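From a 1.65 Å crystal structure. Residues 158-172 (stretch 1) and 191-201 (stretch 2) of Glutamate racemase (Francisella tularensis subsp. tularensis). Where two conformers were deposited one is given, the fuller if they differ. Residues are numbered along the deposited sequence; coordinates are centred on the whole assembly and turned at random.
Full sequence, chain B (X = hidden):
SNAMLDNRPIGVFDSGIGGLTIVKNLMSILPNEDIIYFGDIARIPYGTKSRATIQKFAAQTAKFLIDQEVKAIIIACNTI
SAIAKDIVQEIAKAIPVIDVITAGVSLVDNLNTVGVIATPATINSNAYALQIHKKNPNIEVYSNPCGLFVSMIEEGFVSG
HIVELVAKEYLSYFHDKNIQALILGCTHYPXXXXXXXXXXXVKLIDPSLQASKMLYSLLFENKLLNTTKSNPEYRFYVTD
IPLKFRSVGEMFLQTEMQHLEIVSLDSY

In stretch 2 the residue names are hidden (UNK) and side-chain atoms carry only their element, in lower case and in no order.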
# COMPACT_ATOMS: atom_id res chain seq x y z
N VAL B 158 30.06 6.22 -4.58
CA VAL B 158 30.30 6.84 -3.24
C VAL B 158 31.61 7.65 -3.17
O VAL B 158 31.90 8.29 -2.15
CB VAL B 158 30.25 5.81 -2.12
CG1 VAL B 158 28.80 5.23 -1.95
CG2 VAL B 158 31.30 4.70 -2.30
N SER B 159 32.36 7.64 -4.25
CA SER B 159 33.53 8.48 -4.42
C SER B 159 33.92 8.46 -5.89
O SER B 159 33.36 7.70 -6.66
CB SER B 159 34.70 7.96 -3.57
OG SER B 159 35.12 6.71 -4.06
N GLY B 160 34.85 9.31 -6.27
CA GLY B 160 35.30 9.35 -7.66
C GLY B 160 34.69 10.44 -8.53
O GLY B 160 33.98 11.36 -8.06
N HIS B 161 34.98 10.36 -9.82
CA HIS B 161 34.76 11.50 -10.69
C HIS B 161 33.26 11.76 -10.90
O HIS B 161 32.84 12.89 -10.96
CB HIS B 161 35.49 11.27 -12.02
CG HIS B 161 35.58 12.48 -12.90
ND1 HIS B 161 35.54 12.41 -14.27
CD2 HIS B 161 35.74 13.80 -12.60
CE1 HIS B 161 35.63 13.62 -14.79
NE2 HIS B 161 35.77 14.48 -13.80
N ILE B 162 32.46 10.71 -11.04
CA ILE B 162 30.98 10.91 -11.18
C ILE B 162 30.39 11.63 -9.96
O ILE B 162 29.63 12.62 -10.09
CB ILE B 162 30.24 9.60 -11.42
CG1 ILE B 162 30.61 9.07 -12.83
CG2 ILE B 162 28.71 9.79 -11.31
CD1 ILE B 162 30.24 7.61 -13.08
N VAL B 163 30.73 11.15 -8.78
CA VAL B 163 30.23 11.73 -7.53
C VAL B 163 30.66 13.18 -7.46
O VAL B 163 29.87 14.08 -7.17
CB VAL B 163 30.72 10.96 -6.27
CG1 VAL B 163 30.28 11.67 -5.00
CG2 VAL B 163 30.19 9.54 -6.24
N GLU B 164 31.93 13.44 -7.77
CA GLU B 164 32.41 14.82 -7.78
C GLU B 164 31.69 15.74 -8.77
O GLU B 164 31.35 16.86 -8.45
CB GLU B 164 33.93 14.82 -7.93
CG GLU B 164 34.61 14.19 -6.72
CD GLU B 164 36.12 14.12 -6.85
OE1 GLU B 164 36.68 14.85 -7.68
OE2 GLU B 164 36.73 13.35 -6.09
N LEU B 165 31.40 15.26 -9.98
CA LEU B 165 30.69 16.07 -10.94
C LEU B 165 29.23 16.33 -10.56
O LEU B 165 28.75 17.42 -10.77
CB LEU B 165 30.76 15.47 -12.33
CG LEU B 165 32.10 15.60 -13.08
CD1 LEU B 165 32.01 14.78 -14.33
CD2 LEU B 165 32.43 17.05 -13.40
N VAL B 166 28.52 15.30 -10.07
CA VAL B 166 27.16 15.51 -9.60
C VAL B 166 27.16 16.50 -8.41
O VAL B 166 26.33 17.38 -8.37
CB VAL B 166 26.49 14.17 -9.19
CG1 VAL B 166 25.07 14.42 -8.62
CG2 VAL B 166 26.43 13.21 -10.42
N ALA B 167 28.09 16.35 -7.47
CA ALA B 167 28.20 17.27 -6.34
C ALA B 167 28.48 18.70 -6.82
O ALA B 167 27.89 19.66 -6.32
CB ALA B 167 29.24 16.80 -5.32
N LYS B 168 29.37 18.86 -7.81
CA LYS B 168 29.62 20.23 -8.35
C LYS B 168 28.35 20.84 -8.88
O LYS B 168 28.07 22.03 -8.65
CB LYS B 168 30.74 20.22 -9.40
CG LYS B 168 32.11 19.86 -8.84
CD LYS B 168 33.21 19.92 -9.91
CE LYS B 168 34.48 19.19 -9.48
NZ LYS B 168 35.33 18.77 -10.64
N GLU B 169 27.53 20.04 -9.56
CA GLU B 169 26.27 20.53 -10.11
C GLU B 169 25.36 21.12 -9.03
O GLU B 169 24.77 22.18 -9.22
CB GLU B 169 25.56 19.40 -10.88
CG GLU B 169 24.21 19.74 -11.42
CD GLU B 169 24.23 20.62 -12.66
OE1 GLU B 169 25.31 20.80 -13.28
OE2 GLU B 169 23.13 21.12 -13.00
N TYR B 170 25.26 20.43 -7.89
CA TYR B 170 24.36 20.82 -6.83
C TYR B 170 24.97 21.85 -5.86
O TYR B 170 24.23 22.63 -5.25
CB TYR B 170 23.94 19.60 -6.01
CG TYR B 170 23.02 18.63 -6.74
CD1 TYR B 170 21.96 19.09 -7.50
CD2 TYR B 170 23.22 17.24 -6.66
CE1 TYR B 170 21.11 18.21 -8.18
CE2 TYR B 170 22.35 16.36 -7.33
CZ TYR B 170 21.32 16.85 -8.07
OH TYR B 170 20.46 15.99 -8.71
N LEU B 171 26.27 21.81 -5.67
CA LEU B 171 26.91 22.63 -4.62
C LEU B 171 27.44 23.96 -5.12
O LEU B 171 27.78 24.84 -4.31
CB LEU B 171 28.04 21.85 -3.96
CG LEU B 171 27.66 20.58 -3.22
CD1 LEU B 171 28.87 19.83 -2.82
CD2 LEU B 171 26.77 20.90 -2.00
N SER B 172 27.51 24.14 -6.44
CA SER B 172 27.97 25.40 -7.02
C SER B 172 27.07 26.57 -6.59
O SER B 172 27.55 27.70 -6.45
CB SER B 172 28.05 25.29 -8.55
OG SER B 172 26.78 24.99 -9.10
N UNK B 191 27.93 9.66 3.70
CA UNK B 191 28.74 8.67 2.95
C UNK B 191 29.70 9.31 1.99
O UNK B 191 30.81 8.79 1.79
c UNK B 191 27.81 7.71 2.12
c UNK B 191 27.87 5.70 3.74
c UNK B 191 27.03 6.83 3.10
c UNK B 191 28.58 6.86 1.05
N UNK B 192 29.29 10.42 1.38
CA UNK B 192 30.07 11.12 0.38
C UNK B 192 30.70 12.43 0.92
O UNK B 192 31.05 13.31 0.14
c UNK B 192 27.51 12.89 -2.05
c UNK B 192 29.29 11.38 -0.95
c UNK B 192 28.89 10.03 -1.62
c UNK B 192 28.07 12.31 -0.75
N UNK B 193 30.80 12.54 2.23
CA UNK B 193 31.27 13.80 2.82
C UNK B 193 32.64 14.23 2.31
O UNK B 193 32.89 15.44 2.14
c UNK B 193 32.14 12.94 6.55
c UNK B 193 32.25 12.78 5.03
c UNK B 193 32.42 11.66 7.31
c UNK B 193 31.27 13.73 4.35
n UNK B 193 33.45 10.77 6.70
N UNK B 194 33.52 13.26 2.07
CA UNK B 194 34.86 13.58 1.54
C UNK B 194 34.79 14.21 0.15
O UNK B 194 35.55 15.15 -0.13
o UNK B 194 37.42 10.00 3.86
c UNK B 194 37.16 10.64 2.80
o UNK B 194 37.74 10.40 1.70
c UNK B 194 36.13 11.79 2.87
c UNK B 194 35.76 12.35 1.51
N UNK B 195 33.89 13.74 -0.71
CA UNK B 195 33.69 14.38 -2.01
C UNK B 195 33.08 15.75 -1.85
O UNK B 195 33.45 16.68 -2.53
c UNK B 195 32.81 13.55 -2.93
o UNK B 195 33.40 12.26 -3.16
N UNK B 196 32.12 15.91 -0.94
CA UNK B 196 31.52 17.22 -0.70
C UNK B 196 32.59 18.22 -0.23
O UNK B 196 32.64 19.33 -0.71
c UNK B 196 29.82 18.53 0.71
c UNK B 196 30.34 17.11 0.30
c UNK B 196 29.21 16.30 -0.33
c UNK B 196 28.06 15.94 0.59
N UNK B 197 33.41 17.80 0.72
CA UNK B 197 34.46 18.64 1.31
C UNK B 197 35.46 19.15 0.27
O UNK B 197 36.01 20.25 0.44
c UNK B 197 35.18 17.88 2.36
N UNK B 198 35.68 18.38 -0.79
CA UNK B 198 36.57 18.82 -1.92
C UNK B 198 36.00 20.01 -2.71
O UNK B 198 36.76 20.85 -3.22
c UNK B 198 37.87 16.65 -2.66
c UNK B 198 37.86 15.64 -3.82
n UNK B 198 39.15 13.82 -2.68
c UNK B 198 39.08 14.73 -3.87
c UNK B 198 36.82 17.70 -2.94
N UNK B 199 34.68 20.05 -2.85
CA UNK B 199 33.99 21.07 -3.63
C UNK B 199 33.67 22.33 -2.81
O UNK B 199 33.76 23.47 -3.30
c UNK B 199 31.96 21.55 -5.05
c UNK B 199 34.02 19.10 -5.91
c UNK B 199 32.65 20.52 -4.19
c UNK B 199 32.85 19.17 -4.92
N UNK B 200 33.26 22.13 -1.57
CA UNK B 200 32.78 23.20 -0.74
C UNK B 200 33.44 23.06 0.61
O UNK B 200 33.03 22.26 1.45
c UNK B 200 30.73 25.52 -0.99
c UNK B 200 31.25 23.12 -0.64
c UNK B 200 29.05 24.01 0.15
c UNK B 200 30.53 24.32 -0.06
N UNK B 201 34.48 23.85 0.80
CA UNK B 201 35.34 23.78 1.97
C UNK B 201 34.73 24.51 3.17
O UNK B 201 35.16 25.61 3.55
c UNK B 201 36.70 24.38 1.60
o UNK B 201 37.70 23.09 3.35
c UNK B 201 37.74 24.16 2.67
o UNK B 201 38.61 25.06 2.83
O HOH W 1 33.23 10.44 -1.19
O HOH W 2 35.66 11.62 -4.55

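Position 191 carries four side-chain carbons, forked at the first, with one arm two carbons long. This is the isoleucine pattern, and Ile191 sets its CG2 3.4 Å from CG1 of Val158. Position 192 has the same four-carbon fork with one longer arm. Its short arm lies 4.0 Å from CG1 of Val163, and the residue is Ile192; its CG2 also approaches the carbonyl O of Val158 at 3.5 Å. Ile192 is the N-cap of the helix that follows.

At 193, four carbons in a row end in nitrogen: Lys193, whose CA-to-CB bond points away from stretch 1. Position 194 shows three carbons, the third bearing two oxygens. This is Glu194, which also makes no contact.

Position 195 has one carbon and one oxygen, and is therefore Ser195. Its CB direction is toward stretch 1, and OG comes within 3.7 Å of CG1 of Val163. No direct hydrogen bond joins the stretches; two waters do so instead. Water 1 donates to O of Val158 (2.7 Å from the water oxygen) and bonds to OG of Ser195 (2.7 Å). Water 2 accepts from N of Gly160 (3.0 Å), donates to OE2 of Glu164 (2.6 Å) and also bonds to Ser195 OG (2.7 Å).

Position 196 repeats the fork at the first carbon with one two-carbon arm: Ile196, whose CG2 lies 3.9 Å from CD1 of Leu171. A single carbon at 197 identifies Ala197, pointing away. At 198, four carbons in a row end in nitrogen, giving Lys198. Its CD packs 3.4 Å from OE2 of Glu164, while NZ stands 4.2 Å from that oxygen, beyond a salt bridge.

Position 199 again has four carbons forked at the first, one arm being longer, and sits among Glu164, Ala167, Lys168 and Leu171. It is Ile199; CD1 reaches CG of Lys168 at 3.6 Å, and CG2 lies 4.1 Å from CB of Leu171. Position 200 forks at the second of four carbons: Leu200, with CD2 4.4 Å from CD2 of Leu171. Two carbons, the second carrying two oxygens, make 201 Asp201, out of reach.

The helices cross at -54° with axes 9.4 Å apart at closest approach. Ile199 acts as a knob in a hole, and Leu171 extends this apolar packing to Ile196 and Leu200. Toward the start of both stretches, Ser195 supplies the hydroxyl at which both waters meet, linking it to Val158, Gly160 and Glu164. The contact, burying 632 Å² in total, thus combines apolar packing with water-mediated polar links.

Stretch 2, residues 191-201: IIKESIAKILD
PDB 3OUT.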